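Local coordinates for probable spore coat polysaccharide biosynthesis protein E (Chromobacterium violaceum ATCC 12472, PDB 3G8R) that probably condenses an N-acylated sugar with phosphoenolpyruvate, as sialic acid synthases of the NeuB family do, and binds zinc, at the interface of chains A and B. Residues are numbered along the deposited sequence; one frame, centred on the assembly and turned at random. Chains: chain A/B, Probable spore coat polysaccharide biosynthesis protein E.

The construct holds the NeuB-family barrel and the SAF domain of a longer protein, and its two copies are related by a two-fold axis. Contact 1 joins barrel to barrel, where the end of helix 242-259 meets the partner. Contacts 2 and 3, about 13 Å apart between C-alpha centres, share B:Leu278 and carry helix 269-278 and the SAF domain of chain B onto loops of the chain A barrel. Their C-alpha centres lie about 35 and 45 Å from that of contact 1. Such an exchange of SAF domains is typical of sialic acid synthase dimers and probably lets each copy complete the other's active site.

Contact 1: the interface of chains A and B. Residues chain A 257-259; chain B 177-178, 180-183, 210, 213.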
ATOM      1  N   ALA A 257      11.803   3.091   3.045  1.00 31.38           N
ATOM      2  CA  ALA A 257      12.731   3.882   2.260  1.00 30.86           C
ATOM      3  C   ALA A 257      12.126   4.107   0.904  1.00 31.46           C
ATOM      4  O   ALA A 257      12.098   5.233   0.395  1.00 32.21           O
ATOM      5  CB  ALA A 257      14.048   3.174   2.116  1.00 30.58           C
HETATM    6  N   MSE A 258      11.665   3.012   0.306  1.00 31.17           N
HETATM    7  CA  MSE A 258      11.025   3.066  -0.989  1.00 30.68           C
HETATM    8  C   MSE A 258       9.797   3.973  -0.933  1.00 30.32           C
HETATM    9  O   MSE A 258       9.397   4.495  -1.940  1.00 31.63           O
HETATM   10  CB  MSE A 258      10.586   1.661  -1.422  1.00 30.51           C
HETATM   11  CG  MSE A 258      11.591   0.848  -2.176  1.00 20.00           C
HETATM   12 SE   MSE A 258      10.956  -0.798  -2.538  1.00 29.90          SE
HETATM   13  CE  MSE A 258      12.230  -1.075  -3.694  1.00 22.58           C
ATOM     14  N   LEU A 259       9.170   4.127   0.224  1.00 29.25           N
ATOM     15  CA  LEU A 259       7.939   4.882   0.288  1.00 29.45           C
ATOM     16  C   LEU A 259       8.224   6.367   0.394  1.00 33.42           C
ATOM     17  O   LEU A 259       7.422   7.208  -0.053  1.00 34.31           O
ATOM     18  CB  LEU A 259       7.054   4.400   1.446  1.00 27.02           C
ATOM     19  CG  LEU A 259       6.133   3.174   1.183  1.00 36.04           C
ATOM     20  CD1 LEU A 259       5.524   2.650   2.434  1.00 26.14           C
ATOM     21  CD2 LEU A 259       5.013   3.438   0.215  1.00 25.88           C
TER
ATOM     22  N   ASP B 177      16.212   3.252  -5.546  1.00 45.81           N
ATOM     23  CA  ASP B 177      15.258   2.720  -4.568  1.00 46.69           C
ATOM     24  C   ASP B 177      14.937   3.741  -3.482  1.00 47.71           C
ATOM     25  O   ASP B 177      13.795   4.098  -3.295  1.00 47.99           O
ATOM     26  CB  ASP B 177      15.811   1.437  -3.969  1.00 46.97           C
ATOM     27  CG  ASP B 177      16.201   0.417  -5.041  1.00 52.97           C
ATOM     28  OD1 ASP B 177      16.387   0.781  -6.236  1.00 47.86           O
ATOM     29  OD2 ASP B 177      16.329  -0.768  -4.694  1.00 47.71           O
ATOM     30  N   ASP B 178      15.964   4.185  -2.772  1.00 48.73           N
ATOM     31  CA  ASP B 178      15.950   5.369  -1.939  1.00 49.70           C
ATOM     32  C   ASP B 178      14.872   6.428  -2.347  1.00 48.75           C
ATOM     33  O   ASP B 178      14.273   7.081  -1.490  1.00 48.72           O
ATOM     34  CB  ASP B 178      17.343   6.004  -2.129  1.00 52.16           C
ATOM     35  CG  ASP B 178      17.988   6.395  -0.842  1.00 66.37           C
ATOM     36  OD1 ASP B 178      18.177   5.469  -0.038  1.00 54.56           O
ATOM     37  OD2 ASP B 178      18.318   7.593  -0.623  1.00 53.49           O
ATOM     38  N   LEU B 180      12.287   6.519  -5.044  1.00 41.76           N
ATOM     39  CA  LEU B 180      10.998   6.223  -5.615  1.00 39.75           C
ATOM     40  C   LEU B 180       9.850   7.055  -5.062  1.00 38.92           C
ATOM     41  O   LEU B 180       8.854   7.300  -5.714  1.00 37.86           O
ATOM     42  CB  LEU B 180      10.721   4.780  -5.283  1.00 39.61           C
ATOM     43  CG  LEU B 180      11.713   3.888  -5.967  1.00 27.63           C
ATOM     44  CD1 LEU B 180      11.514   2.547  -5.427  1.00 39.60           C
ATOM     45  CD2 LEU B 180      11.462   3.884  -7.473  1.00 40.10           C
ATOM     46  N   HIS B 181       9.974   7.448  -3.817  1.00 39.41           N
ATOM     47  CA  HIS B 181       8.959   8.241  -3.211  1.00 40.17           C
ATOM     48  C   HIS B 181       7.544   7.693  -3.449  1.00 39.59           C
ATOM     49  O   HIS B 181       6.615   8.463  -3.685  1.00 39.76           O
ATOM     50  CB  HIS B 181       9.105   9.661  -3.698  1.00 41.35           C
ATOM     51  CG  HIS B 181       8.486  10.674  -2.796  1.00 43.83           C
ATOM     52  ND1 HIS B 181       8.305  11.990  -3.170  1.00 42.94           N
ATOM     53  CD2 HIS B 181       7.970  10.558  -1.549  1.00 42.66           C
ATOM     54  CE1 HIS B 181       7.722  12.647  -2.182  1.00 43.36           C
ATOM     55  NE2 HIS B 181       7.501  11.800  -1.191  1.00 43.77           N
ATOM     56  N   LEU B 182       7.358   6.373  -3.311  1.00 38.45           N
ATOM     57  CA  LEU B 182       6.049   5.734  -3.669  1.00 37.94           C
ATOM     58  C   LEU B 182       4.803   6.276  -2.950  1.00 37.52           C
ATOM     59  O   LEU B 182       3.690   6.046  -3.403  1.00 37.87           O
ATOM     60  CB  LEU B 182       6.099   4.197  -3.549  1.00 36.98           C
ATOM     61  CG  LEU B 182       7.080   3.532  -4.527  1.00 25.02           C
ATOM     62  CD1 LEU B 182       7.101   2.034  -4.378  1.00 37.34           C
ATOM     63  CD2 LEU B 182       6.777   3.865  -5.979  1.00 36.81           C
ATOM     64  N   ALA B 183       5.000   6.981  -1.839  1.00 36.16           N
ATOM     65  CA  ALA B 183       3.903   7.490  -1.041  1.00 35.25           C
ATOM     66  C   ALA B 183       3.307   8.717  -1.652  1.00 34.77           C
ATOM     67  O   ALA B 183       2.341   9.239  -1.146  1.00 35.45           O
ATOM     68  CB  ALA B 183       4.366   7.815   0.351  1.00 35.66           C
ATOM     69  N   PRO B 210       8.191  -2.406  -5.796  1.00 37.96           N
ATOM     70  CA  PRO B 210       7.503  -1.118  -5.901  1.00 36.46           C
ATOM     71  C   PRO B 210       6.142  -1.237  -6.508  1.00 36.10           C
ATOM     72  O   PRO B 210       5.217  -0.607  -6.019  1.00 36.46           O
ATOM     73  CB  PRO B 210       8.422  -0.307  -6.802  1.00 36.56           C
ATOM     74  CG  PRO B 210       9.790  -0.834  -6.470  1.00 45.68           C
ATOM     75  CD  PRO B 210       9.553  -2.318  -6.371  1.00 38.04           C
ATOM     76  N   LEU B 213       3.789  -2.176  -3.966  1.00 33.52           N
ATOM     77  CA  LEU B 213       3.520  -1.004  -3.119  1.00 34.32           C
ATOM     78  C   LEU B 213       2.575   0.005  -3.818  1.00 34.51           C
ATOM     79  O   LEU B 213       1.646   0.549  -3.221  1.00 35.21           O
ATOM     80  CB  LEU B 213       4.855  -0.311  -2.759  1.00 34.17           C
ATOM     81  CG  LEU B 213       5.579  -0.820  -1.530  1.00 24.99           C
ATOM     82  CD1 LEU B 213       5.325  -2.275  -1.264  1.00 34.93           C
ATOM     83  CD2 LEU B 213       7.100  -0.560  -1.579  1.00 35.26           C
TER
HETATM   84  O   HOH W   1      11.663   7.610  -1.663  1.00 49.41           O
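A:Met258 and A:Leu259, the last two residues of helix 242-259, offer their carbonyl oxygens to successive backbone N-H groups of B:Leu182 and B:Ala183, a worked example of a helix C-terminus capped by a partner loop, here in the two-fold barrel-to-barrel interface. The bond from B:Leu182 N to A:Met258 O measures 3.1 Å. That from B:Ala183 N to A:Leu259 O measures 3.0 Å. At a helix C-terminus these carbonyls have no following turn to bond, and the partner loop probably takes that role. A water extends the pattern, 3.2 Å from A:Ala257 O. It lies 2.7 Å from B:Asp178 O and also bonds to B:His181 N, bridging two carbonyl oxygens, both acceptors, that cannot bond each other directly.

Beside this polar seam, A:Met258, present as selenomethionine, supplies the main apolar element. Its chain is extended beyond CG (chi2 177°, chi3 166°), which carries its terminal methyl CE to B:Pro210, 3.7 Å from CG of that ring. Nearer the backbone, the A:Met258 side chain lies alongside that of B:Leu180, pointing the same way, with A:Met258 CG 3.7 Å from B:Leu180 CD1. B:Leu213, from helix 209-216, comes across at about a right angle and sets its CD2 methyl against the selenium and CB. A:Leu259 touches more lightly: its CD2 branch crosses B:Leu182 nearly at a right angle, 4.0 Å from B:Leu182 CB.

Contact 2: the interface of chains A and B. Residues chain A 119-120, 143-144, 171; chain B 271, 275, 278-279.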
ATOM      1  N   SER A 119      -8.827 -11.428  19.218  1.00 39.06           N
ATOM      2  CA  SER A 119     -10.008 -11.330  18.378  1.00 40.13           C
ATOM      3  C   SER A 119     -11.153 -12.124  18.948  1.00 41.14           C
ATOM      4  O   SER A 119     -12.306 -11.810  18.681  1.00 41.77           O
ATOM      5  CB  SER A 119      -9.707 -11.844  16.967  1.00 40.15           C
ATOM      6  OG  SER A 119      -8.312 -11.984  16.784  1.00 61.40           O
ATOM      7  N   CYS A 120     -10.832 -13.175  19.703  1.00 41.89           N
ATOM      8  CA  CYS A 120     -11.843 -14.081  20.276  1.00 42.15           C
ATOM      9  C   CYS A 120     -12.554 -13.408  21.434  1.00 43.47           C
ATOM     10  O   CYS A 120     -13.773 -13.593  21.633  1.00 44.55           O
ATOM     11  CB  CYS A 120     -11.209 -15.395  20.734  1.00 41.15           C
ATOM     12  SG  CYS A 120      -9.840 -15.188  21.891  1.00 42.52           S
ATOM     13  N   ALA A 143     -10.273  -9.836  13.857  1.00 33.26           N
ATOM     14  CA  ALA A 143     -10.639 -10.950  12.971  1.00 32.91           C
ATOM     15  C   ALA A 143     -12.114 -11.383  13.044  1.00 35.01           C
ATOM     16  O   ALA A 143     -12.626 -11.720  14.088  1.00 35.49           O
ATOM     17  CB  ALA A 143      -9.750 -12.130  13.201  1.00 31.56           C
ATOM     18  N   GLY A 144     -12.807 -11.366  11.920  1.00 37.07           N
ATOM     19  CA  GLY A 144     -14.214 -11.750  11.898  1.00 38.55           C
ATOM     20  C   GLY A 144     -15.112 -10.975  12.850  1.00 40.50           C
ATOM     21  O   GLY A 144     -16.147 -11.504  13.283  1.00 41.85           O
ATOM     22  N   ALA A 171      -8.167 -15.028  11.389  1.00 41.73           N
ATOM     23  CA  ALA A 171      -8.117 -16.184  12.249  1.00 42.00           C
ATOM     24  C   ALA A 171      -7.975 -17.467  11.433  1.00 43.91           C
ATOM     25  O   ALA A 171      -8.776 -18.391  11.545  1.00 45.45           O
ATOM     26  CB  ALA A 171      -9.344 -16.218  13.135  1.00 41.34           C
TER
ATOM     27  N   GLU B 271     -12.905 -19.338   9.828  1.00 62.56           N
ATOM     28  CA  GLU B 271     -12.627 -18.242  10.715  1.00 61.32           C
ATOM     29  C   GLU B 271     -13.605 -18.229  11.875  1.00 60.47           C
ATOM     30  O   GLU B 271     -13.198 -18.210  13.035  1.00 60.39           O
ATOM     31  CB  GLU B 271     -12.719 -16.932   9.952  1.00 61.68           C
ATOM     32  CG  GLU B 271     -11.842 -15.846  10.511  1.00 65.81           C
ATOM     33  CD  GLU B 271     -11.440 -14.799   9.483  1.00 62.54           C
ATOM     34  OE1 GLU B 271     -11.838 -14.906   8.287  1.00 65.21           O
ATOM     35  OE2 GLU B 271     -10.708 -13.867   9.899  1.00 65.80           O
ATOM     36  N   LEU B 275     -12.687 -18.785  15.898  1.00 46.42           N
ATOM     37  CA  LEU B 275     -12.966 -17.866  17.015  1.00 45.55           C
ATOM     38  C   LEU B 275     -13.769 -18.500  18.142  1.00 46.36           C
ATOM     39  O   LEU B 275     -13.397 -18.370  19.305  1.00 47.77           O
ATOM     40  CB  LEU B 275     -13.654 -16.604  16.543  1.00 44.73           C
ATOM     41  CG  LEU B 275     -12.817 -15.630  15.709  1.00 37.16           C
ATOM     42  CD1 LEU B 275     -13.667 -14.484  15.222  1.00 44.45           C
ATOM     43  CD2 LEU B 275     -11.620 -15.101  16.491  1.00 44.91           C
ATOM     44  N   LEU B 278     -11.897 -20.556  20.956  1.00 39.25           N
ATOM     45  CA  LEU B 278     -11.134 -19.907  22.010  1.00 39.12           C
ATOM     46  C   LEU B 278     -11.992 -19.070  22.999  1.00 38.54           C
ATOM     47  O   LEU B 278     -11.447 -18.475  23.934  1.00 38.72           O
ATOM     48  CB  LEU B 278     -10.054 -19.031  21.384  1.00 39.49           C
ATOM     49  CG  LEU B 278      -9.015 -19.743  20.526  1.00 54.17           C
ATOM     50  CD1 LEU B 278      -8.648 -18.863  19.318  1.00 39.64           C
ATOM     51  CD2 LEU B 278      -7.785 -20.161  21.360  1.00 40.02           C
ATOM     52  N   ARG B 279     -13.305 -19.018  22.774  1.00 37.61           N
ATOM     53  CA  ARG B 279     -14.255 -18.187  23.544  1.00 37.23           C
ATOM     54  C   ARG B 279     -14.705 -18.790  24.876  1.00 37.38           C
ATOM     55  O   ARG B 279     -14.809 -20.006  25.031  1.00 37.81           O
ATOM     56  CB  ARG B 279     -15.537 -17.981  22.743  1.00 37.00           C
ATOM     57  CG  ARG B 279     -15.372 -17.207  21.471  1.00 50.83           C
ATOM     58  CD  ARG B 279     -16.399 -16.102  21.388  1.00 37.81           C
ATOM     59  NE  ARG B 279     -16.017 -15.142  20.377  1.00 50.20           N
ATOM     60  CZ  ARG B 279     -16.480 -15.160  19.130  1.00 39.53           C
ATOM     61  NH1 ARG B 279     -17.349 -16.113  18.766  1.00 50.45           N
ATOM     62  NH2 ARG B 279     -16.068 -14.240  18.247  1.00 49.74           N
TER
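The carbonyl oxygen of A:Cys120 accepts a hydrogen bond from B:Arg279 through NE, the guanidinium nitrogen nearest the aliphatic stem, with NE and O 3.0 Å apart. The oxygen lies in the guanidinium plane, and NE approaches it in the carbonyl plane on a lone pair. The arginine side chain bends at its second torsion (chi2 -130°), which turns NE back toward the barrel loop, while B:Leu275 CB, from chain B itself, lies over the rim of one guanidinium face and probably helps to steady it.

The site exemplifies an exchanged-domain dimer: helix 269-278 of one copy is laid on loops of the other copy's barrel. B:Leu275 is its apolar wedge. The branches part: B:Leu275 CD2 rests 3.8 Å from A:Ser119 CB and also faces A:Cys120, while CD1 points at the carbonyl of A:Ala143. Almost one turn further on, B:Leu278 CB meets A:Cys120 CB at 3.9 Å. SG of A:Cys120, in the crowded position between backbone N and carbonyl carbon (chi1 55°), also packs against that CB.

Near the helix start B:Glu271 reaches out with an extended side chain. A:Ala171 N donates to B:Glu271 OE2, a carboxylate oxygen, at 3.2 Å, arriving from above the carboxylate plane. Beside this bond the methyl CB of A:Ala171 lies against the glutamate stem, 3.6 Å from B:Glu271 CG.

Contact 3: the interface of chains A and B. Residues chain A 52-53, 99, 101, 124; chain B 278, 280, 301-303, 312.
The guanidinium of B:Arg280 slots among chain A loops as a flat plate: the carbonyl O of A:Phe99 lies over one face, B:Phe301 CB of its own chain backs the opposite face, each offset toward the rim, and the carboxylate of A:Asp124 sits in plane at the edge. The carboxylate is nearly coplanar with the plate, 18° from it, and is gripped side-on. B:Arg280 NE reaches A:Asp124 OD2 on its syn lone pair at 2.9 Å. B:Arg280 NH2 meets A:Asp124 OD1 on the syn side at 2.6 Å, completing a two-bond salt bridge that would fix the rotation of both groups. A bend at the third torsion (chi3 -72°) turns the plate toward A:Asp124. A:Glu101 OE2 forms a second salt bridge to B:Arg280 NH1, tilted from the plate, but its modelled length of 2.4 Å is doubtfully short.

The ring of A:Phe53 carries B:Phe303 CB over one face, 3.5 Å above the plane, in a CH-pi contact. A:Phe53 CE2 also meets the arginine stem, 3.8 Å from B:Arg280 CG. Next to it B:Phe303 N donates to A:Phe53 O at 2.6 Å, and that oxygen lies at the edge of the B:Phe303 ring.

In the fold, helix 50-53, the start of helix 101-109 and the loop before helix 125-132 of the chain A barrel receive the partner's SAF domain through strand 299-302 and the link after helix 269-278.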
ATOM      1  N   THR A  52      -9.561 -21.144  36.641  1.00 51.70           N
ATOM      2  CA  THR A  52     -10.912 -20.716  36.310  1.00 51.26           C
ATOM      3  C   THR A  52     -11.211 -20.978  34.833  1.00 51.27           C
ATOM      4  O   THR A  52     -12.333 -21.334  34.457  1.00 51.68           O
ATOM      5  CB  THR A  52     -11.117 -19.188  36.585  1.00 51.26           C
ATOM      6  OG1 THR A  52     -10.054 -18.437  35.988  1.00 68.06           O
ATOM      7  CG2 THR A  52     -11.144 -18.880  38.077  1.00 68.41           C
ATOM      8  N   PHE A  53     -10.192 -20.803  33.999  1.00 50.17           N
ATOM      9  CA  PHE A  53     -10.402 -20.652  32.583  1.00 48.76           C
ATOM     10  C   PHE A  53     -10.777 -21.927  31.898  1.00 48.54           C
ATOM     11  O   PHE A  53     -11.619 -21.930  30.989  1.00 48.99           O
ATOM     12  CB  PHE A  53      -9.163 -20.087  31.906  1.00 48.29           C
ATOM     13  CG  PHE A  53      -9.399 -19.697  30.489  1.00 39.64           C
ATOM     14  CD1 PHE A  53      -8.966 -20.521  29.454  1.00 48.05           C
ATOM     15  CD2 PHE A  53     -10.097 -18.544  30.190  1.00 47.63           C
ATOM     16  CE1 PHE A  53      -9.194 -20.184  28.126  1.00 40.39           C
ATOM     17  CE2 PHE A  53     -10.337 -18.179  28.879  1.00 40.35           C
ATOM     18  CZ  PHE A  53      -9.881 -19.002  27.829  1.00 48.13           C
ATOM     19  N   PHE A  99      -7.255 -13.073  29.161  1.00 44.29           N
ATOM     20  CA  PHE A  99      -8.493 -13.639  28.637  1.00 45.35           C
ATOM     21  C   PHE A  99      -9.538 -13.682  29.723  1.00 46.63           C
ATOM     22  O   PHE A  99     -10.719 -13.867  29.420  1.00 46.88           O
ATOM     23  CB  PHE A  99      -8.252 -15.023  28.036  1.00 45.17           C
ATOM     24  CG  PHE A  99      -7.351 -15.002  26.846  1.00 43.24           C
ATOM     25  CD1 PHE A  99      -7.879 -15.089  25.567  1.00 45.23           C
ATOM     26  CD2 PHE A  99      -5.977 -14.870  27.003  1.00 44.95           C
ATOM     27  CE1 PHE A  99      -7.048 -15.049  24.448  1.00 43.62           C
ATOM     28  CE2 PHE A  99      -5.143 -14.828  25.914  1.00 43.36           C
ATOM     29  CZ  PHE A  99      -5.674 -14.912  24.623  1.00 45.46           C
ATOM     30  N   GLU A 101     -10.926 -11.872  33.618  1.00 47.70           N
ATOM     31  CA  GLU A 101     -10.878 -10.664  34.414  1.00 47.21           C
ATOM     32  C   GLU A 101      -9.696 -10.753  35.339  1.00 46.25           C
ATOM     33  O   GLU A 101      -8.887  -9.834  35.402  1.00 46.15           O
ATOM     34  CB  GLU A 101     -12.174 -10.416  35.186  1.00 47.81           C
ATOM     35  CG  GLU A 101     -13.214 -11.530  35.098  1.00 63.11           C
ATOM     36  CD  GLU A 101     -13.888 -11.580  33.743  1.00 48.52           C
ATOM     37  OE1 GLU A 101     -14.539 -10.583  33.351  1.00 62.45           O
ATOM     38  OE2 GLU A 101     -13.739 -12.624  33.076  1.00 62.81           O
ATOM     39  N   ASP A 124     -16.120 -10.220  24.117  1.00 46.01           N
ATOM     40  CA  ASP A 124     -16.262 -10.776  25.449  1.00 46.79           C
ATOM     41  C   ASP A 124     -16.492  -9.583  26.425  1.00 46.56           C
ATOM     42  O   ASP A 124     -15.588  -9.163  27.182  1.00 46.77           O
ATOM     43  CB  ASP A 124     -14.986 -11.578  25.755  1.00 47.49           C
ATOM     44  CG  ASP A 124     -15.098 -12.474  26.978  1.00 59.72           C
ATOM     45  OD1 ASP A 124     -15.575 -11.976  28.020  1.00 48.50           O
ATOM     46  OD2 ASP A 124     -14.670 -13.670  26.897  1.00 48.49           O
TER
ATOM     47  N   LEU B 278     -11.897 -20.556  20.956  1.00 39.25           N
ATOM     48  CA  LEU B 278     -11.134 -19.907  22.010  1.00 39.12           C
ATOM     49  C   LEU B 278     -11.992 -19.070  22.999  1.00 38.54           C
ATOM     50  O   LEU B 278     -11.447 -18.475  23.934  1.00 38.72           O
ATOM     51  CB  LEU B 278     -10.054 -19.031  21.384  1.00 39.49           C
ATOM     52  CG  LEU B 278      -9.015 -19.743  20.526  1.00 54.17           C
ATOM     53  CD1 LEU B 278      -8.648 -18.863  19.318  1.00 39.64           C
ATOM     54  CD2 LEU B 278      -7.785 -20.161  21.360  1.00 40.02           C
ATOM     55  N   ARG B 280     -15.041 -17.934  25.828  1.00 37.27           N
ATOM     56  CA  ARG B 280     -15.593 -18.417  27.085  1.00 37.20           C
ATOM     57  C   ARG B 280     -17.058 -18.814  26.912  1.00 37.48           C
ATOM     58  O   ARG B 280     -17.850 -18.077  26.376  1.00 38.09           O
ATOM     59  CB  ARG B 280     -15.402 -17.367  28.167  1.00 36.75           C
ATOM     60  CG  ARG B 280     -13.941 -17.009  28.306  1.00 33.11           C
ATOM     61  CD  ARG B 280     -13.685 -16.239  29.554  1.00 37.06           C
ATOM     62  NE  ARG B 280     -14.213 -14.883  29.479  1.00 33.87           N
ATOM     63  CZ  ARG B 280     -14.467 -14.127  30.539  1.00 37.22           C
ATOM     64  NH1 ARG B 280     -14.259 -14.609  31.753  1.00 34.32           N
ATOM     65  NH2 ARG B 280     -14.932 -12.892  30.390  1.00 33.91           N
ATOM     66  N   PHE B 301     -17.849 -17.890  33.698  1.00 40.02           N
ATOM     67  CA  PHE B 301     -17.403 -17.986  32.303  1.00 39.17           C
ATOM     68  C   PHE B 301     -16.164 -18.831  32.260  1.00 37.89           C
ATOM     69  O   PHE B 301     -15.277 -18.651  33.089  1.00 37.78           O
ATOM     70  CB  PHE B 301     -17.081 -16.606  31.725  1.00 39.48           C
ATOM     71  CG  PHE B 301     -18.172 -15.626  31.907  1.00 38.18           C
ATOM     72  CD1 PHE B 301     -19.420 -15.844  31.326  1.00 39.56           C
ATOM     73  CD2 PHE B 301     -17.972 -14.487  32.693  1.00 40.24           C
ATOM     74  CE1 PHE B 301     -20.450 -14.952  31.504  1.00 37.92           C
ATOM     75  CE2 PHE B 301     -19.009 -13.574  32.878  1.00 38.41           C
ATOM     76  CZ  PHE B 301     -20.251 -13.816  32.279  1.00 39.84           C
ATOM     77  N   ALA B 302     -16.102 -19.756  31.308  1.00 36.93           N
ATOM     78  CA  ALA B 302     -14.953 -20.644  31.193  1.00 36.84           C
ATOM     79  C   ALA B 302     -14.895 -21.231  29.808  1.00 37.71           C
ATOM     80  O   ALA B 302     -15.834 -21.102  29.036  1.00 38.79           O
ATOM     81  CB  ALA B 302     -15.033 -21.747  32.218  1.00 36.27           C
ATOM     82  N   PHE B 303     -13.812 -21.920  29.504  1.00 37.44           N
ATOM     83  CA  PHE B 303     -13.581 -22.383  28.158  1.00 37.34           C
ATOM     84  C   PHE B 303     -13.454 -23.901  28.136  1.00 36.78           C
ATOM     85  O   PHE B 303     -13.101 -24.491  29.130  1.00 36.42           O
ATOM     86  CB  PHE B 303     -12.364 -21.632  27.594  1.00 37.86           C
ATOM     87  CG  PHE B 303     -11.377 -22.490  26.857  1.00 45.59           C
ATOM     88  CD1 PHE B 303     -11.303 -22.454  25.472  1.00 38.46           C
ATOM     89  CD2 PHE B 303     -10.482 -23.302  27.549  1.00 38.64           C
ATOM     90  CE1 PHE B 303     -10.370 -23.233  24.769  1.00 45.50           C
ATOM     91  CE2 PHE B 303      -9.550 -24.105  26.853  1.00 45.62           C
ATOM     92  CZ  PHE B 303      -9.494 -24.058  25.462  1.00 38.57           C
ATOM     93  N   ALA B 312     -20.793 -15.554  26.743  1.00 41.35           N
ATOM     94  CA  ALA B 312     -19.978 -14.423  27.276  1.00 40.41           C
ATOM     95  C   ALA B 312     -19.894 -13.263  26.303  1.00 41.29           C
ATOM     96  O   ALA B 312     -20.049 -12.101  26.683  1.00 41.62           O
ATOM     97  CB  ALA B 312     -18.549 -14.862  27.662  1.00 38.47           C
TER